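Long-range contacts in N-Acetyltransferase, PseH (Campylobacter jejuni subsp. jejuni PT14, PDB 4XPL), which catalyses the N-4 acetylation of a UDP-linked amino sugar, the third step in making the pseudaminic acid that decorates flagellin, using acetyl coenzyme A as the acetyl donor: residues 11-16 and 60-65; 73-78 and 100-105; 83-88 and 112-117; 119-124 and 149-154. The protein carries 8 engineered substitutions. One frame throughout, in Å; residues are numbered along the deposited sequence.

Interaction 1 of 4, residues 11-16 and 60-65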
loop_
_atom_site.group_PDB
_atom_site.type_symbol
_atom_site.label_atom_id
_atom_site.label_comp_id
_atom_site.label_asym_id
_atom_site.label_seq_id
_atom_site.Cartn_x
_atom_site.Cartn_y
_atom_site.Cartn_z
ATOM N N LYS A 11 2.597 -3.326 10.662
ATOM C CA LYS A 11 1.584 -4.162 11.292
ATOM C C LYS A 11 0.639 -4.700 10.219
ATOM O O LYS A 11 -0.075 -3.948 9.582
ATOM C CB LYS A 11 0.824 -3.404 12.370
ATOM C CG LYS A 11 -0.200 -4.238 13.141
ATOM C CD LYS A 11 -0.658 -3.487 14.421
ATOM C CE LYS A 11 -1.596 -4.317 15.234
ATOM N NZ LYS A 11 -1.988 -3.587 16.463
ATOM N N ASN A 12 0.645 -6.020 10.052
ATOM C CA ASN A 12 -0.264 -6.672 9.129
ATOM C C ASN A 12 -1.732 -6.394 9.490
ATOM O O ASN A 12 -2.153 -6.511 10.660
ATOM C CB ASN A 12 -0.017 -8.182 9.096
ATOM C CG ASN A 12 -0.525 -8.834 7.806
ATOM O OD1 ASN A 12 -1.674 -8.619 7.405
ATOM N ND2 ASN A 12 0.339 -9.647 7.160
ATOM N N PHE A 13 -2.514 -6.017 8.479
ATOM C CA PHE A 13 -3.962 -5.884 8.634
ATOM C C PHE A 13 -4.631 -7.098 9.293
ATOM O O PHE A 13 -5.670 -6.934 9.903
ATOM C CB PHE A 13 -4.660 -5.609 7.278
ATOM C CG PHE A 13 -4.733 -4.141 6.899
ATOM C CD1 PHE A 13 -3.694 -3.263 7.184
ATOM C CD2 PHE A 13 -5.843 -3.648 6.212
ATOM C CE1 PHE A 13 -3.747 -1.926 6.803
ATOM C CE2 PHE A 13 -5.910 -2.302 5.848
ATOM C CZ PHE A 13 -4.848 -1.444 6.153
ATOM N N THR A 14 -4.072 -8.298 9.136
ATOM C CA THR A 14 -4.621 -9.501 9.784
ATOM C C THR A 14 -4.564 -9.430 11.330
ATOM O O THR A 14 -5.293 -10.159 12.012
ATOM C CB THR A 14 -3.948 -10.823 9.304
ATOM O OG1 THR A 14 -2.521 -10.778 9.508
ATOM C CG2 THR A 14 -4.275 -11.099 7.773
ATOM N N GLU A 15 -3.723 -8.538 11.851
ATOM C CA GLU A 15 -3.627 -8.296 13.301
ATOM C C GLU A 15 -4.238 -6.977 13.797
ATOM O O GLU A 15 -4.054 -6.650 14.974
ATOM C CB GLU A 15 -2.163 -8.335 13.715
ATOM C CG GLU A 15 -1.609 -9.738 13.833
ATOM C CD GLU A 15 -1.183 -10.297 12.518
ATOM O OE1 GLU A 15 -0.113 -9.872 12.028
ATOM O OE2 GLU A 15 -1.883 -11.198 12.008
ATOM N N LEU A 16 -4.935 -6.219 12.935
ATOM C CA LEU A 16 -5.539 -4.951 13.384
ATOM C C LEU A 16 -6.515 -5.158 14.526
ATOM O O LEU A 16 -7.273 -6.134 14.543
ATOM C CB LEU A 16 -6.316 -4.235 12.286
ATOM C CG LEU A 16 -5.547 -3.775 11.055
ATOM C CD1 LEU A 16 -6.476 -2.972 10.123
ATOM C CD2 LEU A 16 -4.296 -2.981 11.405
ATOM N N LYS A 60 -2.575 -11.115 -1.420
ATOM C CA LYS A 60 -2.706 -9.721 -0.994
ATOM C C LYS A 60 -2.153 -9.585 0.415
ATOM O O LYS A 60 -2.327 -10.492 1.224
ATOM C CB LYS A 60 -4.169 -9.291 -0.962
ATOM C CG LYS A 60 -4.912 -9.321 -2.309
ATOM C CD LYS A 60 -6.349 -8.775 -2.090
ATOM C CE LYS A 60 -7.118 -8.568 -3.408
ATOM N NZ LYS A 60 -6.880 -9.650 -4.315
ATOM N N LYS A 61 -1.511 -8.444 0.699
ATOM C CA LYS A 61 -1.014 -8.125 2.030
ATOM C C LYS A 61 -1.122 -6.614 2.209
ATOM O O LYS A 61 -0.643 -5.837 1.360
ATOM C CB LYS A 61 0.444 -8.563 2.215
ATOM C CG LYS A 61 0.701 -10.058 2.084
ATOM C CD LYS A 61 2.137 -10.394 2.539
ATOM C CE LYS A 61 2.465 -11.836 2.342
ATOM N NZ LYS A 61 1.791 -12.663 3.383
ATOM N N TYR A 62 -1.785 -6.204 3.287
ATOM C CA TYR A 62 -1.891 -4.810 3.668
ATOM C C TYR A 62 -1.207 -4.630 5.012
ATOM O O TYR A 62 -1.355 -5.475 5.883
ATOM C CB TYR A 62 -3.379 -4.432 3.814
ATOM C CG TYR A 62 -4.110 -4.179 2.510
ATOM C CD1 TYR A 62 -4.296 -5.193 1.585
ATOM C CD2 TYR A 62 -4.615 -2.921 2.209
ATOM C CE1 TYR A 62 -4.954 -4.955 0.392
ATOM C CE2 TYR A 62 -5.296 -2.680 1.009
ATOM C CZ TYR A 62 -5.444 -3.685 0.119
ATOM O OH TYR A 62 -6.100 -3.489 -1.066
ATOM N N PHE A 63 -0.495 -3.516 5.163
ATOM C CA PHE A 63 0.180 -3.156 6.371
ATOM C C PHE A 63 -0.156 -1.747 6.823
ATOM O O PHE A 63 -0.239 -0.793 5.997
ATOM C CB PHE A 63 1.685 -3.255 6.135
ATOM C CG PHE A 63 2.174 -4.671 5.867
ATOM C CD1 PHE A 63 2.387 -5.536 6.919
ATOM C CD2 PHE A 63 2.432 -5.098 4.599
ATOM C CE1 PHE A 63 2.867 -6.799 6.717
ATOM C CE2 PHE A 63 2.892 -6.385 4.372
ATOM C CZ PHE A 63 3.113 -7.225 5.439
ATOM N N LEU A 64 -0.348 -1.609 8.126
ATOM C CA LEU A 64 -0.368 -0.301 8.776
ATOM C C LEU A 64 1.092 -0.001 9.117
ATOM O O LEU A 64 1.758 -0.843 9.745
ATOM C CB LEU A 64 -1.268 -0.350 10.003
ATOM C CG LEU A 64 -1.587 0.915 10.795
ATOM C CD1 LEU A 64 -2.253 1.926 9.904
ATOM C CD2 LEU A 64 -2.465 0.617 12.000
ATOM N N VAL A 65 1.571 1.173 8.736
ATOM C CA VAL A 65 2.967 1.545 8.936
ATOM C C VAL A 65 3.112 2.497 10.119
ATOM O O VAL A 65 2.447 3.525 10.181
ATOM C CB VAL A 65 3.556 2.188 7.685
ATOM C CG1 VAL A 65 5.078 2.556 7.910
ATOM C CG2 VAL A 65 3.355 1.232 6.461
HETATM O O HOH W 1 -2.775 -8.473 4.911
HETATM O O HOH W 2 -0.867 -11.594 5.332
#
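N12 OD1 is gripped by T14 N, at 3.0 Å in an almost straight bond that closes an Asx turn, and by water 1, 2.7 Å away and probably donating, which in turn accepts from Y62 N. The Asx turn follows directly on the strand's last residue, and water 1 bridges the amide to the neighbouring strand. N12 ND2 lies 3.8 Å from F63 CE1, with amide and ring planes 58° apart; a second water accepts from ND2. Before the turn, K11 and L64 form an antiparallel hydrogen-bonded pair, K11 N reaching L64 O at 2.8 Å; within it F13 N donates to Y62 O at 2.9 Å. The F13 ring is covered on both faces: Y62 CB makes a CH-pi contact, 3.5 Å from the ring centroid, while L16 CD1 lies over the opposite face, toward the rim, and L64 N sits at the edge. The F13 and Y62 rings meet obliquely, planes 46° apart. This pairing of K11 and N12 with L64 and F63 joins edge strand 8-12 of the GNAT sheet to strand 61-67, which pairs with strand 70-78 on its other side. K11 NZ forms a salt bridge with E20 of helix 18-25, and F13 packs among I24, L51 and L54 of helices 18-25 and 41-56.

Interaction 2 of 4, residues 73-78 and 100-105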
loop_
_atom_site.group_PDB
_atom_site.type_symbol
_atom_site.label_atom_id
_atom_site.label_comp_id
_atom_site.label_asym_id
_atom_site.label_seq_id
_atom_site.Cartn_x
_atom_site.Cartn_y
_atom_site.Cartn_z
ATOM N N GLY A 73 0.818 5.713 7.752
ATOM C CA GLY A 73 0.103 5.392 6.519
ATOM C C GLY A 73 -0.146 3.913 6.406
ATOM O O GLY A 73 0.082 3.141 7.365
ATOM N N VAL A 74 -0.640 3.540 5.235
ATOM C CA VAL A 74 -0.898 2.145 4.886
ATOM C C VAL A 74 -0.174 1.838 3.589
ATOM O O VAL A 74 -0.112 2.682 2.654
ATOM C CB VAL A 74 -2.422 1.913 4.726
ATOM C CG1 VAL A 74 -2.772 0.609 3.909
ATOM C CG2 VAL A 74 -3.123 1.937 6.096
ATOM N N ILE A 75 0.348 0.628 3.500
ATOM C CA ILE A 75 0.855 0.122 2.233
ATOM C C ILE A 75 0.230 -1.213 1.898
ATOM O O ILE A 75 -0.253 -1.896 2.774
ATOM C CB ILE A 75 2.414 0.026 2.234
ATOM C CG1 ILE A 75 2.924 -0.949 3.291
ATOM C CG2 ILE A 75 3.036 1.417 2.406
ATOM C CD1 ILE A 75 4.454 -1.240 3.194
ATOM N N ASP A 76 0.217 -1.561 0.611
ATOM C CA ASP A 76 -0.360 -2.794 0.202
ATOM C C ASP A 76 0.323 -3.367 -1.008
ATOM O O ASP A 76 0.913 -2.637 -1.863
ATOM C CB ASP A 76 -1.885 -2.698 -0.025
ATOM C CG ASP A 76 -2.255 -1.923 -1.248
ATOM O OD1 ASP A 76 -2.347 -2.534 -2.332
ATOM O OD2 ASP A 76 -2.459 -0.705 -1.108
ATOM N N PHE A 77 0.215 -4.696 -1.061
ATOM C CA PHE A 77 0.746 -5.501 -2.144
ATOM C C PHE A 77 -0.366 -6.443 -2.588
ATOM O O PHE A 77 -0.943 -7.124 -1.761
ATOM C CB PHE A 77 1.946 -6.298 -1.641
ATOM C CG PHE A 77 2.982 -5.471 -0.947
ATOM C CD1 PHE A 77 2.908 -5.236 0.425
ATOM C CD2 PHE A 77 4.067 -4.978 -1.642
ATOM C CE1 PHE A 77 3.866 -4.477 1.054
ATOM C CE2 PHE A 77 5.046 -4.269 -1.016
ATOM C CZ PHE A 77 4.961 -3.995 0.323
ATOM N N VAL A 78 -0.724 -6.401 -3.873
ATOM C CA VAL A 78 -1.768 -7.226 -4.404
ATOM C C VAL A 78 -1.264 -7.894 -5.681
ATOM O O VAL A 78 -0.224 -7.487 -6.261
ATOM C CB VAL A 78 -3.086 -6.412 -4.607
ATOM C CG1 VAL A 78 -3.485 -5.738 -3.281
ATOM C CG2 VAL A 78 -2.975 -5.351 -5.745
ATOM N N GLN A 100 7.749 9.091 0.811
ATOM C CA GLN A 100 9.062 8.473 0.610
ATOM C C GLN A 100 9.337 7.351 1.604
ATOM O O GLN A 100 9.873 6.315 1.236
ATOM C CB GLN A 100 10.191 9.499 0.626
ATOM C CG GLN A 100 11.567 8.899 0.260
ATOM C CD GLN A 100 11.584 8.234 -1.101
ATOM O OE1 GLN A 100 11.140 8.833 -2.087
ATOM N NE2 GLN A 100 12.110 7.000 -1.179
ATOM N N ILE A 101 8.927 7.542 2.855
ATOM C CA ILE A 101 9.056 6.499 3.862
ATOM C C ILE A 101 8.244 5.279 3.482
ATOM O O ILE A 101 8.740 4.146 3.520
ATOM C CB ILE A 101 8.563 6.992 5.230
ATOM C CG1 ILE A 101 9.459 8.145 5.682
ATOM C CG2 ILE A 101 8.556 5.813 6.209
ATOM C CD1 ILE A 101 9.122 8.760 7.060
ATOM N N LEU A 102 6.996 5.500 3.087
ATOM C CA LEU A 102 6.149 4.410 2.632
ATOM C C LEU A 102 6.726 3.696 1.417
ATOM O O LEU A 102 6.682 2.461 1.346
ATOM C CB LEU A 102 4.729 4.883 2.341
ATOM C CG LEU A 102 3.971 5.639 3.432
ATOM C CD1 LEU A 102 2.557 6.066 2.973
ATOM C CD2 LEU A 102 3.927 4.807 4.734
ATOM N N MET A 103 7.279 4.472 0.488
ATOM C CA MET A 103 7.937 3.919 -0.717
ATOM C C MET A 103 9.178 3.096 -0.352
ATOM O O MET A 103 9.397 2.006 -0.903
ATOM C CB MET A 103 8.328 5.036 -1.698
ATOM C CG MET A 103 7.191 5.684 -2.451
ATOM S SD MET A 103 6.178 4.506 -3.389
ATOM C CE MET A 103 7.428 3.845 -4.511
ATOM N N ASN A 104 9.996 3.590 0.570
ATOM C CA ASN A 104 11.122 2.791 1.055
ATOM C C ASN A 104 10.654 1.447 1.590
ATOM O O ASN A 104 11.276 0.427 1.312
ATOM C CB ASN A 104 11.911 3.491 2.192
ATOM C CG ASN A 104 12.726 4.690 1.710
ATOM O OD1 ASN A 104 13.090 4.805 0.513
ATOM N ND2 ASN A 104 13.001 5.613 2.647
ATOM N N GLU A 105 9.615 1.460 2.422
ATOM C CA GLU A 105 9.075 0.231 2.979
ATOM C C GLU A 105 8.500 -0.718 1.934
ATOM O O GLU A 105 8.678 -1.937 2.035
ATOM C CB GLU A 105 8.006 0.528 4.028
ATOM C CG GLU A 105 8.522 1.245 5.245
ATOM C CD GLU A 105 9.661 0.501 5.950
ATOM O OE1 GLU A 105 9.493 -0.699 6.237
ATOM O OE2 GLU A 105 10.704 1.124 6.198
#
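L102 and I75 bury the most surface here, and they meet by methyl against chain: I75 CG2 rests 3.9 Å from L102 CB and equally close to the L102 carbonyl oxygen. I75 holds CG1 between the backbone N and the carbonyl carbon (chi1 62°), while CG2 stands anti to the carbonyl carbon. Its far methyl, CD1, comes within 4.1 Å of E105 CB, so the glutamate contributes the base of its side chain, while its carboxylate end leads away from the strand. Strand 73-78 and helix 100-105 run 31° apart with axes 9.1 Å apart, the helix packing on the central sheet of the GNAT fold. G73, with no side chain, lets L102 come close to the strand, L102 CD2 lying 4.3 Å from G73 CA. L89 of strand 84-91 also touches L102, and F63 and L10 pack against I75. On the same strand D76 touches acetyl coenzyme A, and the L102 side chain is about 5 Å from the ligand at the nearest atoms.

Interaction 3 of 4, residues 83-88 and 112-117. Engineered in segment 112-117: S113 (natural residue Asn).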
loop_
_atom_site.group_PDB
_atom_site.type_symbol
_atom_site.label_atom_id
_atom_site.label_comp_id
_atom_site.label_asym_id
_atom_site.label_seq_id
_atom_site.Cartn_x
_atom_site.Cartn_y
_atom_site.Cartn_z
ATOM N N LYS A 83 7.230 -13.767 -8.828
ATOM C CA LYS A 83 8.049 -12.867 -9.641
ATOM C C LYS A 83 7.672 -11.376 -9.601
ATOM O O LYS A 83 8.517 -10.521 -9.848
ATOM C CB LYS A 83 8.012 -13.349 -11.104
ATOM C CG LYS A 83 8.380 -14.821 -11.284
ATOM C CD LYS A 83 9.788 -15.149 -10.800
ATOM C CE LYS A 83 10.039 -16.670 -10.938
ATOM N NZ LYS A 83 11.492 -17.044 -10.925
ATOM N N SER A 84 6.415 -11.066 -9.302
ATOM C CA SER A 84 5.943 -9.691 -9.280
ATOM C C SER A 84 4.834 -9.433 -8.278
ATOM O O SER A 84 4.251 -10.370 -7.701
ATOM C CB SER A 84 5.429 -9.308 -10.665
ATOM O OG SER A 84 4.117 -9.812 -10.871
ATOM N N CYS A 85 4.571 -8.147 -8.053
ATOM C CA CYS A 85 3.375 -7.709 -7.355
ATOM C C CYS A 85 2.974 -6.300 -7.771
ATOM O O CYS A 85 3.775 -5.577 -8.386
ATOM C CB CYS A 85 3.564 -7.799 -5.839
ATOM S SG CYS A 85 4.696 -6.588 -5.128
ATOM N N GLU A 86 1.733 -5.938 -7.479
ATOM C CA GLU A 86 1.264 -4.570 -7.607
ATOM C C GLU A 86 1.260 -4.014 -6.213
ATOM O O GLU A 86 1.164 -4.764 -5.269
ATOM C CB GLU A 86 -0.161 -4.521 -8.137
ATOM C CG GLU A 86 -0.295 -5.090 -9.483
ATOM C CD GLU A 86 -1.713 -4.957 -10.026
ATOM O OE1 GLU A 86 -2.684 -4.905 -9.223
ATOM O OE2 GLU A 86 -1.858 -4.888 -11.257
ATOM N N PHE A 87 1.350 -2.703 -6.096
ATOM C CA PHE A 87 1.346 -2.070 -4.805
ATOM C C PHE A 87 0.535 -0.799 -4.805
ATOM O O PHE A 87 0.255 -0.193 -5.855
ATOM C CB PHE A 87 2.778 -1.754 -4.328
ATOM C CG PHE A 87 3.409 -0.603 -5.036
ATOM C CD1 PHE A 87 4.145 -0.803 -6.181
ATOM C CD2 PHE A 87 3.242 0.686 -4.568
ATOM C CE1 PHE A 87 4.715 0.236 -6.846
ATOM C CE2 PHE A 87 3.806 1.752 -5.236
ATOM C CZ PHE A 87 4.547 1.535 -6.368
ATOM N N GLY A 88 0.213 -0.387 -3.588
ATOM C CA GLY A 88 -0.485 0.851 -3.315
ATOM C C GLY A 88 -0.005 1.419 -1.988
ATOM O O GLY A 88 0.643 0.727 -1.184
ATOM N N GLU A 112 12.969 -7.762 -0.455
ATOM C CA GLU A 112 13.616 -8.549 0.582
ATOM C C GLU A 112 12.737 -9.639 1.215
ATOM O O GLU A 112 13.247 -10.715 1.567
ATOM C CB GLU A 112 14.187 -7.652 1.693
ATOM C CG GLU A 112 15.315 -6.734 1.215
ATOM C CD GLU A 112 16.000 -5.982 2.357
ATOM O OE1 GLU A 112 15.848 -6.383 3.541
ATOM O OE2 GLU A 112 16.700 -4.978 2.059
ATOM N N SER A 113 11.451 -9.364 1.373
ATOM C CA SER A 113 10.528 -10.285 2.035
ATOM C C SER A 113 9.706 -11.100 1.032
ATOM O O SER A 113 9.719 -12.316 1.078
ATOM C CB SER A 113 9.642 -9.516 2.998
ATOM O OG SER A 113 10.434 -9.040 4.070
ATOM N N LEU A 114 9.027 -10.449 0.102
ATOM C CA LEU A 114 8.338 -11.216 -0.979
ATOM C C LEU A 114 9.327 -11.770 -2.014
ATOM O O LEU A 114 9.045 -12.755 -2.695
ATOM C CB LEU A 114 7.295 -10.341 -1.695
ATOM C CG LEU A 114 6.168 -9.726 -0.873
ATOM C CD1 LEU A 114 5.280 -8.754 -1.704
ATOM C CD2 LEU A 114 5.321 -10.789 -0.193
ATOM N N LYS A 115 10.484 -11.123 -2.145
ATOM C CA LYS A 115 11.526 -11.544 -3.077
ATOM C C LYS A 115 11.067 -11.549 -4.540
ATOM O O LYS A 115 11.484 -12.406 -5.326
ATOM C CB LYS A 115 12.121 -12.890 -2.660
ATOM C CG LYS A 115 12.809 -12.779 -1.266
ATOM C CD LYS A 115 13.419 -14.081 -0.798
ATOM C CE LYS A 115 13.911 -13.960 0.647
ATOM N NZ LYS A 115 14.815 -15.095 0.987
ATOM N N VAL A 116 10.221 -10.584 -4.905
ATOM C CA VAL A 116 9.811 -10.416 -6.326
ATOM C C VAL A 116 10.893 -9.657 -7.092
ATOM O O VAL A 116 11.625 -8.876 -6.521
ATOM C CB VAL A 116 8.451 -9.669 -6.457
ATOM C CG1 VAL A 116 7.342 -10.443 -5.734
ATOM C CG2 VAL A 116 8.546 -8.253 -5.930
ATOM N N ASN A 117 10.997 -9.881 -8.386
ATOM C CA ASN A 117 11.917 -9.091 -9.197
ATOM C C ASN A 117 11.298 -7.810 -9.745
ATOM O O ASN A 117 12.044 -6.860 -10.048
ATOM C CB ASN A 117 12.467 -9.889 -10.366
ATOM C CG ASN A 117 13.637 -9.169 -11.041
ATOM O OD1 ASN A 117 14.502 -8.585 -10.351
ATOM N ND2 ASN A 117 13.637 -9.141 -12.375
#
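The backbones of K83 and V116 come within 4.5 Å at their CA atoms, with the touching parts 111° apart in direction, where the chain leaves helix 99-114 through K115, whose phi is positive. N117 N donates to K83 O at 2.9 Å, a bent bond (131° at the hydrogen) whose donor lies above the carbonyl plane. V116 CB sits against that same oxygen, 3.5 Å away, which puts a polar and an apolar neighbour on K83 O. V116 CG1, anti to the carbonyl carbon (chi1 -60°), lies 3.7 Å from S84 O, the next carbonyl along segment 83-88. Deeper in, C85 points toward the helix end, its SG 4.1 Å from L114 CD1 and 4.3 Å from V116 CG2. F77 and I80 touch both C85 and L114, while A110 of the helix packs on V116. N117 OD1 is hydrogen-bonded to S156 N. The contact belongs to the beta-alpha-beta unit of strand 84-91, helix 99-114 and strand 118-124, at its end away from acetyl coenzyme A: the C85 side chain is about 13 Å from the ligand, whereas G88, farther along the strand, touches it. Between these two segments, then, a single bent backbone bond is joined by apolar contacts of V116, C85 and L114; T118, next in the chain, adds backbone bonds to K83 and C85.

Interaction 4 of 4, residues 119-124 and 149-154. Engineered in segment 149-154: Y150 (natural residue His), V151 (natural residue Ile), Y152 (natural residue Cys).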
loop_
_atom_site.group_PDB
_atom_site.type_symbol
_atom_site.label_atom_id
_atom_site.label_comp_id
_atom_site.label_asym_id
_atom_site.label_seq_id
_atom_site.Cartn_x
_atom_site.Cartn_y
_atom_site.Cartn_z
ATOM N N LEU A 119 8.222 -4.819 -9.315
ATOM C CA LEU A 119 7.194 -4.056 -8.615
ATOM C C LEU A 119 6.439 -3.219 -9.610
ATOM O O LEU A 119 7.042 -2.454 -10.370
ATOM C CB LEU A 119 7.818 -3.108 -7.576
ATOM C CG LEU A 119 7.623 -3.311 -6.099
ATOM C CD1 LEU A 119 8.235 -2.084 -5.386
ATOM C CD2 LEU A 119 6.158 -3.543 -5.637
ATOM N N LYS A 120 5.118 -3.332 -9.602
ATOM C CA LYS A 120 4.275 -2.628 -10.554
ATOM C C LYS A 120 3.181 -1.820 -9.852
ATOM O O LYS A 120 2.725 -2.149 -8.747
ATOM C CB LYS A 120 3.620 -3.625 -11.528
ATOM C CG LYS A 120 4.607 -4.586 -12.210
ATOM C CD LYS A 120 3.876 -5.619 -13.079
ATOM C CE LYS A 120 3.150 -6.640 -12.214
ATOM N NZ LYS A 120 2.091 -7.358 -12.942
ATOM N N ALA A 121 2.753 -0.759 -10.502
ATOM C CA ALA A 121 1.596 -0.010 -10.035
ATOM C C ALA A 121 0.911 0.626 -11.214
ATOM O O ALA A 121 1.477 0.727 -12.296
ATOM C CB ALA A 121 1.999 1.072 -9.018
ATOM N N TYR A 122 -0.316 1.079 -10.987
ATOM C CA TYR A 122 -0.998 1.950 -11.932
ATOM C C TYR A 122 -1.692 3.058 -11.148
ATOM O O TYR A 122 -2.109 2.857 -10.002
ATOM C CB TYR A 122 -1.985 1.188 -12.805
ATOM C CG TYR A 122 -3.059 0.462 -12.050
ATOM C CD1 TYR A 122 -2.784 -0.754 -11.428
ATOM C CD2 TYR A 122 -4.355 0.975 -11.959
ATOM C CE1 TYR A 122 -3.756 -1.439 -10.724
ATOM C CE2 TYR A 122 -5.348 0.298 -11.245
ATOM C CZ TYR A 122 -5.035 -0.915 -10.630
ATOM O OH TYR A 122 -5.992 -1.617 -9.927
ATOM N N VAL A 123 -1.727 4.245 -11.744
ATOM C CA VAL A 123 -2.321 5.407 -11.116
ATOM C C VAL A 123 -3.059 6.217 -12.165
ATOM O O VAL A 123 -2.713 6.182 -13.344
ATOM C CB VAL A 123 -1.274 6.307 -10.432
ATOM C CG1 VAL A 123 -0.853 5.703 -9.120
ATOM C CG2 VAL A 123 -0.083 6.561 -11.375
ATOM N N PHE A 124 -4.104 6.904 -11.727
ATOM C CA PHE A 124 -4.780 7.859 -12.582
ATOM C C PHE A 124 -3.744 8.905 -12.989
ATOM O O PHE A 124 -2.895 9.322 -12.177
ATOM C CB PHE A 124 -5.942 8.530 -11.854
ATOM C CG PHE A 124 -7.157 7.660 -11.710
ATOM C CD1 PHE A 124 -7.976 7.405 -12.803
ATOM C CD2 PHE A 124 -7.495 7.108 -10.475
ATOM C CE1 PHE A 124 -9.116 6.602 -12.676
ATOM C CE2 PHE A 124 -8.635 6.303 -10.340
ATOM C CZ PHE A 124 -9.438 6.050 -11.440
ATOM N N TYR A 149 -1.642 5.557 -15.977
ATOM C CA TYR A 149 -0.272 5.222 -16.321
ATOM C C TYR A 149 0.077 3.976 -15.552
ATOM O O TYR A 149 -0.306 3.838 -14.382
ATOM C CB TYR A 149 0.720 6.322 -15.937
ATOM C CG TYR A 149 0.579 7.601 -16.700
ATOM C CD1 TYR A 149 0.583 7.611 -18.098
ATOM C CD2 TYR A 149 0.449 8.809 -16.040
ATOM C CE1 TYR A 149 0.457 8.799 -18.799
ATOM C CE2 TYR A 149 0.333 9.985 -16.720
ATOM C CZ TYR A 149 0.319 9.983 -18.100
ATOM O OH TYR A 149 0.191 11.175 -18.779
ATOM N N TYR A 150 0.875 3.113 -16.174
ATOM C CA TYR A 150 1.326 1.860 -15.560
ATOM C C TYR A 150 2.837 1.978 -15.382
ATOM O O TYR A 150 3.542 2.308 -16.351
ATOM C CB TYR A 150 0.988 0.665 -16.490
ATOM C CG TYR A 150 -0.488 0.436 -16.669
ATOM C CD1 TYR A 150 -1.205 1.140 -17.625
ATOM C CD2 TYR A 150 -1.174 -0.500 -15.881
ATOM C CE1 TYR A 150 -2.579 0.952 -17.786
ATOM C CE2 TYR A 150 -2.541 -0.701 -16.032
ATOM C CZ TYR A 150 -3.240 0.042 -16.980
ATOM O OH TYR A 150 -4.594 -0.153 -17.133
ATOM N N VAL A 151 3.338 1.743 -14.154
ATOM C CA VAL A 151 4.766 1.883 -13.875
ATOM C C VAL A 151 5.367 0.613 -13.313
ATOM O O VAL A 151 4.657 -0.258 -12.747
ATOM C CB VAL A 151 5.075 3.082 -12.889
ATOM C CG1 VAL A 151 4.621 4.375 -13.488
ATOM C CG2 VAL A 151 4.436 2.865 -11.536
ATOM N N TYR A 152 6.673 0.467 -13.505
ATOM C CA TYR A 152 7.375 -0.666 -12.958
ATOM C C TYR A 152 8.774 -0.295 -12.473
ATOM O O TYR A 152 9.371 0.675 -12.928
ATOM C CB TYR A 152 7.494 -1.815 -13.976
ATOM C CG TYR A 152 8.636 -1.645 -14.951
ATOM C CD1 TYR A 152 8.503 -0.851 -16.088
ATOM C CD2 TYR A 152 9.873 -2.249 -14.726
ATOM C CE1 TYR A 152 9.563 -0.678 -16.975
ATOM C CE2 TYR A 152 10.931 -2.076 -15.616
ATOM C CZ TYR A 152 10.772 -1.279 -16.720
ATOM O OH TYR A 152 11.816 -1.116 -17.604
ATOM N N LEU A 153 9.266 -1.123 -11.557
ATOM C CA LEU A 153 10.632 -1.103 -11.066
ATOM C C LEU A 153 11.110 -2.552 -10.947
ATOM O O LEU A 153 10.419 -3.375 -10.320
ATOM C CB LEU A 153 10.671 -0.444 -9.684
ATOM C CG LEU A 153 12.047 -0.300 -9.032
ATOM C CD1 LEU A 153 12.926 0.690 -9.810
ATOM C CD2 LEU A 153 11.929 0.101 -7.564
ATOM N N LYS A 154 12.257 -2.858 -11.560
ATOM C CA LYS A 154 12.869 -4.198 -11.495
ATOM C C LYS A 154 14.132 -4.175 -10.659
ATOM O O LYS A 154 14.922 -3.242 -10.751
ATOM C CB LYS A 154 13.265 -4.730 -12.879
ATOM C CG LYS A 154 12.143 -5.228 -13.690
ATOM C CD LYS A 154 12.584 -6.329 -14.652
ATOM C CE LYS A 154 11.565 -6.510 -15.781
ATOM N NZ LYS A 154 10.157 -6.593 -15.273
#
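The rings of Y122 and Y150, the latter an engineered residue, lie near parallel, 30° between planes, but slid so far apart that they barely overlap, their centroids 5.9 Å from each other. The closer touch is oblique: Y122 CB approaches Y150 CD2 at 3.6 Å. Y122 CG, set between its backbone N and carbonyl carbon (chi1 59°), lies 4.2 Å from Y150 CE2. F148 meets the Y122 ring edge-to-face. Y150 OH is hydrogen-bonded to D145. K120 and the engineered Y152 share this face of the sheet. On the other face A121 CB meets CG2 of the engineered V151 at 3.9 Å, between the pairs L119-L153 and V123-Y149. Six backbone bonds tie the antiparallel strands, two in each of the hydrogen-bonded pairs; the shortest include L119 N to L153 O and V151 N to A121 O, both 2.8 Å. CA-H...O contacts alternate with these bonds, as from Y122 CA to Y149 O at 3.2 Å. V123 lines the pocket and touches acetyl coenzyme A. Strand 118-124 runs parallel to strand 84-91 on its other side, strand 148-154 pairs with the outermost strand 140-144, and L131 and Y134 of helix 128-136 cover V123, Y149 and V151.

All four contacts belong to one mixed sheet and the helices on it. Interactions 1 and 4 are strand pairings toward its two ends, on opposite sides of the chain's centre, and both are partly buried and rich in backbone bonds; waters join interaction 1, whereas interaction 4 is a longer, regular ladder. Interaction 2 is the most central and most buried and has no polar bond across it. Interaction 3 uses the same helix, 99-114, at its exposed C-terminal end, adding one backbone bond. Backbone hydrogen bonds probably link the series through the sheet: V65 N to G73 O, D76 O to G88 N, and C85 O to K120 N.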